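Local structure of tripartite terminase subunit 3 (Human herpesvirus 5, 3N4P) at residues 108-113 with 147-152; 121-126 with 211-216; 142-147 with 179-184; 153-158 with 166-171; 185-190 with 264-269. The protein is the large terminase subunit, probably part of the motor that drives viral DNA into empty capsids, represented here by its C-terminal nuclease domain. All coordinates share one frame; numbering follows the deposited sequence.

Contact 1. Residues 108-113 with 147-152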
# COMPACT_ATOMS: atom_id res chain seq x y z
N SER B 108 28.68 25.35 -4.47
CA SER B 108 29.51 24.25 -4.03
C SER B 108 28.68 23.04 -4.28
O SER B 108 27.59 22.89 -3.72
CB SER B 108 29.85 24.32 -2.55
OG SER B 108 30.77 23.30 -2.21
N SER B 109 29.19 22.19 -5.16
CA SER B 109 28.48 21.01 -5.52
C SER B 109 28.31 20.18 -4.27
O SER B 109 27.28 19.56 -4.07
CB SER B 109 29.27 20.23 -6.56
OG SER B 109 29.50 21.04 -7.68
N GLU B 110 29.33 20.23 -3.41
CA GLU B 110 29.40 19.39 -2.24
C GLU B 110 28.39 19.81 -1.19
O GLU B 110 27.75 18.94 -0.55
CB GLU B 110 30.83 19.39 -1.70
CG GLU B 110 31.79 18.80 -2.72
CD GLU B 110 33.26 18.99 -2.41
OE1 GLU B 110 33.92 19.74 -3.15
OE2 GLU B 110 33.76 18.37 -1.44
N VAL B 111 28.22 21.12 -1.05
CA VAL B 111 27.18 21.64 -0.17
C VAL B 111 25.75 21.37 -0.71
O VAL B 111 24.90 20.88 0.00
CB VAL B 111 27.40 23.11 0.13
CG1 VAL B 111 26.16 23.74 0.79
CG2 VAL B 111 28.69 23.28 0.97
N ALA B 112 25.50 21.67 -1.97
CA ALA B 112 24.21 21.33 -2.56
C ALA B 112 23.92 19.86 -2.35
O ALA B 112 22.84 19.52 -1.89
CB ALA B 112 24.19 21.67 -4.03
N ILE B 113 24.89 19.01 -2.63
CA ILE B 113 24.63 17.56 -2.47
C ILE B 113 24.29 17.14 -1.05
O ILE B 113 23.34 16.35 -0.83
CB ILE B 113 25.76 16.68 -3.05
CG1 ILE B 113 25.65 16.74 -4.58
CG2 ILE B 113 25.58 15.21 -2.62
CD1 ILE B 113 26.92 16.59 -5.34
N ALA B 147 34.00 12.81 -0.83
CA ALA B 147 33.00 12.02 -0.10
C ALA B 147 33.22 12.20 1.39
O ALA B 147 32.25 12.23 2.15
CB ALA B 147 33.07 10.54 -0.48
N VAL B 148 34.48 12.33 1.79
CA VAL B 148 34.82 12.72 3.17
C VAL B 148 34.10 13.99 3.53
O VAL B 148 33.36 14.02 4.52
CB VAL B 148 36.33 12.96 3.42
CG1 VAL B 148 36.63 12.93 4.93
CG2 VAL B 148 37.16 11.94 2.72
N ARG B 149 34.29 15.04 2.73
CA ARG B 149 33.76 16.34 3.06
C ARG B 149 32.27 16.36 3.06
O ARG B 149 31.66 17.02 3.90
CB ARG B 149 34.29 17.44 2.13
CG ARG B 149 35.70 17.89 2.43
CD ARG B 149 36.13 19.10 1.54
NE ARG B 149 36.10 18.69 0.13
CZ ARG B 149 37.09 18.08 -0.52
NH1 ARG B 149 38.28 17.84 0.06
NH2 ARG B 149 36.92 17.74 -1.79
N ILE B 150 31.68 15.64 2.11
CA ILE B 150 30.24 15.52 2.03
C ILE B 150 29.68 14.81 3.26
O ILE B 150 28.70 15.27 3.83
CB ILE B 150 29.79 14.84 0.70
CG1 ILE B 150 29.96 15.82 -0.47
CG2 ILE B 150 28.34 14.18 0.78
CD1 ILE B 150 29.79 15.14 -1.86
N ALA B 151 30.30 13.71 3.68
CA ALA B 151 29.84 13.04 4.91
C ALA B 151 29.77 14.05 6.04
O ALA B 151 28.76 14.16 6.77
CB ALA B 151 30.76 11.89 5.30
N CYS B 152 30.85 14.78 6.18
CA CYS B 152 30.98 15.75 7.25
C CYS B 152 29.91 16.82 7.11
O CYS B 152 29.35 17.24 8.10
CB CYS B 152 32.43 16.27 7.29
SG CYS B 152 32.63 17.70 8.28
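Glu110 and Arg149 join the two helices at their solvent-facing side through a salt bridge in which OE2, a single carboxylate oxygen, takes both bonds. OE2 of Glu110 accepts from NE of Arg149 at 2.8 Å, with an N-H...O angle of 153°. The oxygen presents its syn lone pair, on the side of OE1, and lies close to the guanidinium plane, so the charge is met at the edge of the arginine. A second, weak bond runs from NH2 of Arg149 to the same OE2 at 3.2 Å; because the carboxylate and guanidinium planes are 64° apart, OE1 does not form the other half of a flat two-pronged pair. The bend of the arginine chain at chi3 turns NE toward the glutamate.

Helices 109-127 and 144-161, crossing here at -42° with their axes 9.2 Å apart, lie side by side in the RNase H-like nuclease fold, near the end of the sheet that carries the metal-binding Asp68 and Glu139.

Apolar contacts lie beside the ion pair. CG1 of Ile150 lies 3.9 Å from CB of Glu110 and also rests against that residue's backbone carbonyl oxygen. One turn further along, CG2 of Ile113 meets CD1 of Ile150 at 4.3 Å. Phe100 of strand 91-100 packs on Ile113, while Pro69, next to Asp68, touches Ile150.

Contact 2. Residues 121-126 with 211-216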
# COMPACT_ATOMS: atom_id res chain seq x y z
N ILE B 121 16.56 13.48 4.95
CA ILE B 121 16.72 12.80 6.24
C ILE B 121 15.95 13.44 7.42
O ILE B 121 15.29 12.72 8.17
CB ILE B 121 18.23 12.71 6.62
CG1 ILE B 121 18.92 11.65 5.73
CG2 ILE B 121 18.45 12.41 8.15
CD1 ILE B 121 20.49 12.06 5.61
N ILE B 122 16.04 14.76 7.55
CA ILE B 122 15.32 15.52 8.55
C ILE B 122 13.80 15.37 8.36
O ILE B 122 13.09 15.15 9.34
CB ILE B 122 15.79 16.99 8.55
CG1 ILE B 122 17.28 17.08 8.94
CG2 ILE B 122 14.91 17.98 9.46
CD1 ILE B 122 17.90 18.42 8.25
N SER B 123 13.29 15.45 7.12
CA SER B 123 11.85 15.25 6.96
C SER B 123 11.44 13.83 7.35
O SER B 123 10.39 13.64 7.92
CB SER B 123 11.40 15.51 5.53
OG SER B 123 11.72 16.86 5.22
N VAL B 124 12.25 12.84 6.97
CA VAL B 124 11.96 11.48 7.28
C VAL B 124 11.94 11.28 8.79
O VAL B 124 11.02 10.61 9.28
CB VAL B 124 12.95 10.52 6.69
CG1 VAL B 124 12.76 9.04 7.29
CG2 VAL B 124 12.82 10.46 5.18
N LEU B 125 12.93 11.81 9.51
CA LEU B 125 12.98 11.62 10.95
C LEU B 125 11.73 12.23 11.59
O LEU B 125 11.11 11.63 12.44
CB LEU B 125 14.25 12.28 11.58
CG LEU B 125 15.51 11.48 11.19
CD1 LEU B 125 16.69 12.16 11.75
CD2 LEU B 125 15.44 9.99 11.63
N SER B 126 11.39 13.42 11.13
CA SER B 126 10.17 14.12 11.50
C SER B 126 8.88 13.32 11.31
O SER B 126 7.99 13.35 12.17
CB SER B 126 10.07 15.31 10.57
OG SER B 126 9.35 16.32 11.20
N VAL B 211 9.41 10.64 1.26
CA VAL B 211 9.88 12.05 1.12
C VAL B 211 10.71 12.15 -0.12
O VAL B 211 11.55 11.32 -0.34
CB VAL B 211 10.78 12.41 2.32
CG1 VAL B 211 11.51 13.77 2.10
CG2 VAL B 211 9.96 12.41 3.56
N SER B 212 10.43 13.13 -0.97
CA SER B 212 11.32 13.38 -2.09
C SER B 212 11.23 14.78 -2.63
O SER B 212 10.36 15.03 -3.45
CB SER B 212 10.97 12.48 -3.24
OG SER B 212 11.87 12.82 -4.30
N TYR B 213 12.13 15.67 -2.26
CA TYR B 213 12.01 17.06 -2.65
C TYR B 213 12.44 17.28 -4.10
O TYR B 213 12.05 18.27 -4.72
CB TYR B 213 12.81 17.97 -1.72
CG TYR B 213 12.19 18.00 -0.34
CD1 TYR B 213 12.80 17.32 0.73
CD2 TYR B 213 11.01 18.74 -0.09
CE1 TYR B 213 12.27 17.36 2.00
CE2 TYR B 213 10.44 18.79 1.19
CZ TYR B 213 11.08 18.08 2.25
OH TYR B 213 10.58 18.12 3.54
N THR B 214 13.27 16.39 -4.66
CA THR B 214 13.79 16.65 -6.01
C THR B 214 12.97 15.89 -7.04
O THR B 214 13.12 16.16 -8.24
CB THR B 214 15.26 16.18 -6.20
OG1 THR B 214 15.34 14.77 -6.00
CG2 THR B 214 16.19 16.91 -5.22
N ILE B 215 12.14 14.90 -6.62
CA ILE B 215 11.34 14.18 -7.59
C ILE B 215 9.84 14.51 -7.55
O ILE B 215 9.20 14.49 -8.60
CB ILE B 215 11.56 12.62 -7.42
CG1 ILE B 215 13.05 12.28 -7.60
CG2 ILE B 215 10.69 11.78 -8.40
CD1 ILE B 215 13.36 10.82 -7.02
N LYS B 216 9.24 14.70 -6.36
CA LYS B 216 7.77 14.70 -6.23
C LYS B 216 7.04 15.72 -7.06
O LYS B 216 5.87 15.46 -7.50
CB LYS B 216 7.29 14.94 -4.79
CG LYS B 216 6.99 13.63 -4.07
CD LYS B 216 5.58 13.57 -3.34
CE LYS B 216 5.65 13.76 -1.81
NZ LYS B 216 6.83 13.06 -1.16
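Ser123 faces the 211-216 segment and meets it with both its methylene and its hydroxyl. CB packs against CG1 of Val211 at 3.8 Å. The hydroxyl, held beside the serine's own backbone N (chi1 -60°), reaches the phenol of Tyr213, where OG and OH are modelled only 2.4 Å apart. This is a hydrogen bond so short that the modelled separation is doubtful; either oxygen could be the donor. OG approaches at the edge of the tyrosine ring and near its plane. It is also hydrogen-bonded to the carbonyl oxygen of His119, one turn back on the same helix. His119 also stacks with the tyrosine ring.

Val124 follows with a purely apolar contact. Its CG2 methyl, the branch beside the backbone N, meets CG2 of Val211 at 3.8 Å, and the two buried valines cross obliquely.

Past Val211 the chain leaves the sheet and turns, with OG of Ser212 accepting from the backbone N of Ile215 at 3.1 Å in an ST motif. Glu98 takes the backbone N-H groups of Tyr213 and Thr214. The contact thus packs helix 109-127 against the end of strand 204-211, which pairs in parallel with strand 91-100, while Ile121 and Ile122 of the same helix turn to helix 144-161.

Contact 3. Residues 142-147 with 179-184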
# COMPACT_ATOMS: atom_id res chain seq x y z
N THR B 142 35.66 7.05 -7.00
CA THR B 142 36.86 7.73 -7.59
C THR B 142 37.36 8.98 -6.88
O THR B 142 38.54 9.34 -7.01
CB THR B 142 36.76 8.01 -9.09
OG1 THR B 142 35.40 7.81 -9.51
CG2 THR B 142 37.74 7.12 -9.88
N ASN B 143 36.47 9.64 -6.15
CA ASN B 143 36.80 10.91 -5.50
C ASN B 143 36.45 10.85 -4.02
O ASN B 143 35.41 11.34 -3.58
CB ASN B 143 36.06 12.05 -6.20
CG ASN B 143 36.54 13.44 -5.78
OD1 ASN B 143 37.64 13.65 -5.21
ND2 ASN B 143 35.71 14.43 -6.10
N GLN B 144 37.36 10.28 -3.24
CA GLN B 144 37.11 9.94 -1.84
C GLN B 144 37.30 11.12 -0.90
O GLN B 144 36.76 11.10 0.22
CB GLN B 144 38.04 8.82 -1.40
CG GLN B 144 39.39 8.90 -2.05
CD GLN B 144 40.16 7.61 -1.93
OE1 GLN B 144 41.35 7.62 -1.62
NE2 GLN B 144 39.49 6.49 -2.17
N ALA B 145 38.07 12.10 -1.34
CA ALA B 145 38.27 13.29 -0.55
C ALA B 145 36.93 14.02 -0.47
O ALA B 145 36.44 14.29 0.62
CB ALA B 145 39.39 14.18 -1.15
N ALA B 146 36.32 14.26 -1.64
CA ALA B 146 34.98 14.87 -1.72
C ALA B 146 33.89 14.12 -0.93
O ALA B 146 32.98 14.75 -0.38
CB ALA B 146 34.57 15.06 -3.16
N ALA B 147 34.00 12.81 -0.83
CA ALA B 147 33.00 12.02 -0.10
C ALA B 147 33.22 12.20 1.39
O ALA B 147 32.25 12.23 2.15
CB ALA B 147 33.07 10.54 -0.48
N GLN B 179 38.14 6.31 7.28
CA GLN B 179 37.61 7.52 6.66
C GLN B 179 36.14 7.22 6.37
O GLN B 179 35.80 6.09 6.03
CB GLN B 179 38.34 7.85 5.35
CG GLN B 179 39.84 8.06 5.50
CD GLN B 179 40.23 9.49 5.85
OE1 GLN B 179 41.40 9.80 5.94
NE2 GLN B 179 39.24 10.35 6.06
N PRO B 180 35.28 8.24 6.51
CA PRO B 180 33.80 8.12 6.38
C PRO B 180 33.34 7.93 4.96
O PRO B 180 32.49 8.69 4.50
CB PRO B 180 33.30 9.48 6.87
CG PRO B 180 34.44 10.43 6.59
CD PRO B 180 35.70 9.63 6.80
N PHE B 181 33.87 6.92 4.26
CA PHE B 181 33.39 6.57 2.94
C PHE B 181 33.19 5.07 2.76
O PHE B 181 33.55 4.29 3.64
CB PHE B 181 34.12 7.28 1.77
CG PHE B 181 35.52 6.78 1.47
CD1 PHE B 181 36.62 7.39 2.04
CD2 PHE B 181 35.74 5.75 0.56
CE1 PHE B 181 37.93 6.98 1.75
CE2 PHE B 181 37.03 5.32 0.25
CZ PHE B 181 38.14 5.92 0.86
N TYR B 182 32.44 4.74 1.71
CA TYR B 182 32.16 3.36 1.31
C TYR B 182 32.63 3.21 -0.12
O TYR B 182 32.52 4.13 -0.94
CB TYR B 182 30.66 3.05 1.41
CG TYR B 182 30.26 1.72 0.74
CD1 TYR B 182 29.72 1.71 -0.54
CD2 TYR B 182 30.48 0.51 1.38
CE1 TYR B 182 29.39 0.50 -1.18
CE2 TYR B 182 30.17 -0.71 0.74
CZ TYR B 182 29.62 -0.69 -0.52
OH TYR B 182 29.31 -1.84 -1.11
N LEU B 183 33.17 2.03 -0.40
CA LEU B 183 33.73 1.71 -1.69
C LEU B 183 32.93 0.57 -2.33
O LEU B 183 32.73 -0.49 -1.73
CB LEU B 183 35.18 1.28 -1.50
CG LEU B 183 36.24 2.26 -2.00
CD1 LEU B 183 37.59 2.06 -1.27
CD2 LEU B 183 36.40 2.12 -3.53
N MET B 184 32.45 0.80 -3.55
CA MET B 184 31.77 -0.24 -4.28
C MET B 184 32.86 -1.12 -4.82
O MET B 184 33.96 -0.63 -5.13
CB MET B 184 30.97 0.34 -5.43
CG MET B 184 29.94 -0.61 -5.93
SD MET B 184 28.39 0.27 -5.79
CE MET B 184 28.17 0.88 -7.47
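CB of Gln144 covers one face of the Phe181 ring, while its amide lies beyond the rim. CB stands 3.8 Å from the ring centroid and 17° off the normal, a CH-pi contact placed slightly toward the rim. Beyond CB the chain runs out past the far end of the ring, where NE2 of Gln144 comes to 3.4 Å from CZ of Phe181. The amide lies past the CZ rim on the same side as CB, its plane 39° from that of the ring. Phe181 holds its CG between the backbone N and the carbonyl carbon (chi1 74°), which raises the ring alongside the first turn of the helix.

One turn on, the methyl of Ala147 meets CB of Phe181 at 4.1 Å and closes the buried end. The approach follows an inverse gamma turn centred on Pro180, in which the N of Phe181 bonds to the O of Gln179 at 2.7 Å. Tyr182, next in the chain, is tied by backbone bonds to Val138 and Gly140. Phe181 packs against the start of helix 144-161, just after the metal-binding Glu139, with the side chain of Ala147 about 9 Å from a bound magnesium ion at the nuclease active site.

Contact 4. Residues 153-158 with 166-171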
# COMPACT_ATOMS: atom_id res chain seq x y z
N LEU B 153 29.55 17.20 5.88
CA LEU B 153 28.52 18.24 5.72
C LEU B 153 27.15 17.74 6.06
O LEU B 153 26.35 18.46 6.56
CB LEU B 153 28.54 18.94 4.34
CG LEU B 153 29.76 19.80 3.99
CD1 LEU B 153 29.98 19.79 2.48
CD2 LEU B 153 29.77 21.28 4.53
N ILE B 154 26.91 16.47 5.84
CA ILE B 154 25.62 15.85 6.11
C ILE B 154 25.44 15.78 7.60
O ILE B 154 24.39 16.16 8.13
CB ILE B 154 25.57 14.42 5.57
CG1 ILE B 154 25.51 14.41 4.02
CG2 ILE B 154 24.29 13.67 6.18
CD1 ILE B 154 25.52 13.06 3.38
N ARG B 155 26.44 15.23 8.30
CA ARG B 155 26.38 15.10 9.75
C ARG B 155 26.09 16.50 10.37
O ARG B 155 25.27 16.64 11.28
CB ARG B 155 27.73 14.58 10.28
CG ARG B 155 27.76 14.15 11.75
CD ARG B 155 29.20 14.14 12.31
NE ARG B 155 30.00 15.26 11.81
CZ ARG B 155 29.99 16.50 12.30
NH1 ARG B 155 29.22 16.84 13.34
NH2 ARG B 155 30.75 17.43 11.72
N GLN B 156 26.75 17.50 9.85
CA GLN B 156 26.48 18.89 10.19
C GLN B 156 25.02 19.41 10.08
O GLN B 156 24.50 19.95 11.06
CB GLN B 156 27.37 19.76 9.33
CG GLN B 156 28.61 20.10 9.98
CD GLN B 156 29.49 21.00 9.10
OE1 GLN B 156 30.63 20.60 8.74
NE2 GLN B 156 28.97 22.18 8.72
N SER B 157 24.38 19.28 8.90
CA SER B 157 22.97 19.72 8.76
C SER B 157 22.08 18.90 9.67
O SER B 157 21.25 19.45 10.40
CB SER B 157 22.37 19.64 7.34
OG SER B 157 23.22 20.24 6.39
N VAL B 158 22.28 17.60 9.69
CA VAL B 158 21.41 16.74 10.47
C VAL B 158 21.38 17.15 11.93
O VAL B 158 20.30 17.52 12.45
CB VAL B 158 21.74 15.24 10.27
CG1 VAL B 158 20.95 14.38 11.24
CG2 VAL B 158 21.45 14.84 8.84
N VAL B 166 24.36 9.65 14.80
CA VAL B 166 24.71 9.50 13.39
C VAL B 166 25.96 8.63 13.32
O VAL B 166 26.89 8.83 14.12
CB VAL B 166 25.06 10.86 12.80
CG1 VAL B 166 24.69 10.91 11.40
CG2 VAL B 166 24.27 11.94 13.51
N LEU B 167 25.98 7.66 12.42
CA LEU B 167 27.11 6.74 12.21
C LEU B 167 27.34 6.71 10.72
O LEU B 167 26.41 6.84 9.97
CB LEU B 167 26.77 5.32 12.63
CG LEU B 167 26.75 4.97 14.12
CD1 LEU B 167 25.46 5.35 14.82
CD2 LEU B 167 27.02 3.51 14.29
N PHE B 168 28.58 6.58 10.29
CA PHE B 168 28.90 6.59 8.89
C PHE B 168 29.64 5.31 8.60
O PHE B 168 30.24 4.71 9.49
CB PHE B 168 29.74 7.80 8.50
CG PHE B 168 28.93 9.03 8.26
CD1 PHE B 168 28.61 9.87 9.31
CD2 PHE B 168 28.48 9.36 6.99
CE1 PHE B 168 27.87 11.05 9.10
CE2 PHE B 168 27.72 10.53 6.77
CZ PHE B 168 27.41 11.37 7.82
N TYR B 169 29.53 4.83 7.37
CA TYR B 169 30.18 3.56 7.02
C TYR B 169 31.64 3.99 6.95
O TYR B 169 31.92 4.98 6.28
CB TYR B 169 29.75 3.12 5.64
CG TYR B 169 30.22 1.75 5.29
CD1 TYR B 169 29.34 0.65 5.34
CD2 TYR B 169 31.54 1.51 4.88
CE1 TYR B 169 29.77 -0.64 5.02
CE2 TYR B 169 31.98 0.19 4.56
CZ TYR B 169 31.09 -0.85 4.62
OH TYR B 169 31.51 -2.13 4.30
N HIS B 170 32.53 3.31 7.66
CA HIS B 170 33.98 3.67 7.64
C HIS B 170 34.79 2.58 6.99
O HIS B 170 34.52 1.38 7.18
CB HIS B 170 34.53 3.95 9.02
CG HIS B 170 34.23 5.32 9.51
ND1 HIS B 170 35.21 6.26 9.76
CD2 HIS B 170 33.05 5.92 9.78
CE1 HIS B 170 34.64 7.38 10.17
NE2 HIS B 170 33.33 7.20 10.20
N THR B 171 35.77 3.00 6.20
CA THR B 171 36.67 2.03 5.58
C THR B 171 38.12 2.49 5.77
O THR B 171 38.41 3.68 5.75
CB THR B 171 36.36 1.81 4.07
OG1 THR B 171 36.95 2.86 3.30
CG2 THR B 171 34.92 1.86 3.82
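The ring of Phe168 pushes its outer end against helix 144-161. At its edge, close to the ring plane, lies CB of Ile154, 4.2 Å from CZ. CB of Arg155 approaches obliquely and comes nearer still, 3.7 Å from CE1, and CG of Arg155 is 4.1 Å from the same CE1. With chi1 at -170° the arginine's CG points to the far side of CB from the backbone N, bringing it beside CB at the CE1 end of the ring, and the two side chains cross at about a right angle. The guanidinium then leads away from the strand, its plane 66° from that of the ring.

This is the return half of a beta-alpha-beta unit: strand 133-138, helix 144-161 and strand 165-172, with the two strands parallel in the sheet. Helix and strand run nearly antiparallel here, at 165°, their axes 10.0 Å apart.

Alternation along the strand puts Val166 on the same side as Phe168. CB of Val166 is 4.4 Å from CG of Arg155, so the methylene groups of one arginine serve both strand residues on the helix side. Ile136 of the neighbouring strand 133-138 packs against both Val166 and Phe168. Ile154 also touches Ala114 of helix 109-127, and Ser157 OG is hydrogen-bonded to Glu115.

Contact 5. Residues 185-190 with 264-269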
# COMPACT_ATOMS: atom_id res chain seq x y z
N GLY B 185 32.59 -2.40 -4.88
CA GLY B 185 33.59 -3.34 -5.33
C GLY B 185 32.80 -4.58 -5.59
O GLY B 185 31.70 -4.51 -6.19
N ARG B 186 33.32 -5.69 -5.09
CA ARG B 186 32.67 -7.01 -5.28
C ARG B 186 31.26 -7.00 -4.77
O ARG B 186 30.43 -7.75 -5.22
CB ARG B 186 33.46 -8.13 -4.57
CG ARG B 186 34.36 -8.93 -5.47
CD ARG B 186 35.18 -8.07 -6.43
NE ARG B 186 35.47 -8.78 -7.67
CZ ARG B 186 36.66 -9.27 -8.02
NH1 ARG B 186 37.72 -9.11 -7.23
NH2 ARG B 186 36.80 -9.90 -9.18
N ASP B 187 30.99 -6.12 -3.80
CA ASP B 187 29.65 -5.97 -3.25
C ASP B 187 28.51 -5.87 -4.28
O ASP B 187 27.52 -6.54 -4.13
CB ASP B 187 29.62 -4.72 -2.36
CG ASP B 187 30.46 -4.89 -1.13
OD1 ASP B 187 30.66 -6.08 -0.75
OD2 ASP B 187 30.92 -3.86 -0.57
N LYS B 188 28.66 -5.02 -5.29
CA LYS B 188 27.57 -4.67 -6.19
C LYS B 188 26.83 -5.91 -6.77
O LYS B 188 25.60 -5.93 -6.92
CB LYS B 188 28.09 -3.81 -7.33
CG LYS B 188 27.02 -2.97 -7.92
CD LYS B 188 27.15 -2.81 -9.42
CE LYS B 188 26.58 -1.41 -9.84
NZ LYS B 188 25.65 -1.50 -11.03
N ALA B 189 27.56 -6.95 -7.11
CA ALA B 189 26.85 -8.11 -7.68
C ALA B 189 25.94 -8.75 -6.61
O ALA B 189 24.77 -8.91 -6.83
CB ALA B 189 27.78 -9.06 -8.28
N LEU B 190 26.48 -9.02 -5.42
CA LEU B 190 25.65 -9.60 -4.33
C LEU B 190 24.38 -8.75 -4.05
O LEU B 190 23.25 -9.28 -3.96
CB LEU B 190 26.46 -9.72 -3.04
CG LEU B 190 27.79 -10.45 -3.11
CD1 LEU B 190 28.40 -10.69 -1.70
CD2 LEU B 190 27.63 -11.76 -3.88
N ALA B 264 21.34 0.82 -0.08
CA ALA B 264 20.82 1.05 1.25
C ALA B 264 20.21 -0.25 1.79
O ALA B 264 20.44 -0.60 2.96
CB ALA B 264 19.81 2.20 1.28
N THR B 265 19.45 -0.97 0.97
CA THR B 265 18.81 -2.20 1.44
C THR B 265 19.85 -3.26 1.83
O THR B 265 19.77 -3.85 2.89
CB THR B 265 17.76 -2.74 0.42
OG1 THR B 265 18.38 -3.05 -0.83
CG2 THR B 265 16.71 -1.67 0.16
N TYR B 266 20.86 -3.43 0.98
CA TYR B 266 21.99 -4.29 1.23
C TYR B 266 22.77 -3.99 2.54
O TYR B 266 23.13 -4.93 3.29
CB TYR B 266 22.93 -4.16 0.05
CG TYR B 266 24.11 -5.08 0.06
CD1 TYR B 266 23.92 -6.48 -0.10
CD2 TYR B 266 25.41 -4.58 0.17
CE1 TYR B 266 24.98 -7.35 -0.11
CE2 TYR B 266 26.51 -5.47 0.14
CZ TYR B 266 26.27 -6.85 0.01
OH TYR B 266 27.30 -7.76 -0.03
N LEU B 267 23.07 -2.71 2.83
CA LEU B 267 23.86 -2.48 4.01
C LEU B 267 23.01 -2.56 5.27
O LEU B 267 23.53 -2.46 6.35
CB LEU B 267 24.63 -1.18 3.97
CG LEU B 267 25.86 -0.75 3.17
CD1 LEU B 267 26.72 -1.85 2.53
CD2 LEU B 267 25.49 0.29 2.18
N CYS B 268 21.69 -2.70 5.13
CA CYS B 268 20.84 -3.15 6.26
C CYS B 268 21.34 -4.38 7.09
O CYS B 268 21.22 -4.36 8.32
CB CYS B 268 19.38 -3.40 5.85
SG CYS B 268 18.14 -2.08 6.20
N ASP B 269 21.89 -5.44 6.48
CA ASP B 269 22.24 -6.62 7.30
C ASP B 269 23.39 -6.42 8.31
O ASP B 269 24.20 -5.55 8.15
CB ASP B 269 22.51 -7.87 6.49
CG ASP B 269 22.39 -9.15 7.35
OD1 ASP B 269 21.24 -9.50 7.69
OD2 ASP B 269 23.43 -9.77 7.74
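Tyr266 extends from its helix to helix 187-200, where the outer end of its ring meets Asp187 at its CE2 flank and Leu190 at its CE1 flank, both CB atoms on one side of its plane. On the leucine side, CD1 of Leu190 lies 3.5 Å from the phenol OH of Tyr266, and CB is 4.0 Å from CE1. Leucine and tyrosine come together at a slant. From Asp187, OD1 is the nearest atom, 3.8 Å from the Tyr266 OH, with no bond formed; CB of Asp187 lies 4.1 Å from CE2. The carboxylate plane is turned 53° from the ring.

The reach of the tyrosine comes from its first torsion, with CG opposite the backbone N (chi1 -174°), directing the ring outward from helix 256-267. Asp187 is positioned by another tyrosine: its OD2 is hydrogen-bonded to the OH of Tyr182, and so its principal polar partner lies in the 179-184 loop. Further out, Ala191 and Gln194 continue the surface under Tyr266, and the ring of His272 meets it with the two planes at about 55°.

Residues 185-190 belong to the region required for interaction with UL56 and for DNA packaging. The contact sets residues 187-190 of helix 187-200 against Tyr266 of helix 256-267, whose Ala264 and Thr265 pack on Val85 of strand 80-88.

From the N terminus, helix 109-127 opens two loops. Contact 1 closes the shorter at helix 144-161, and contact 2 closes the longer one at the end of strand 204-211, so their segments alternate along the chain. Helix 144-161 carries one side of contacts 1, 3 and 4; contact 3 crosses contact 1 and shares Ala147 with it. Contact 4, the tight return to strand 165-172, is nested within the loop of contact 3, and both lie inside that of contact 2. Contact 5 follows contact 3 directly along the chain and touches it; it crosses contact 2, bringing helix 256-267 to helix 187-200.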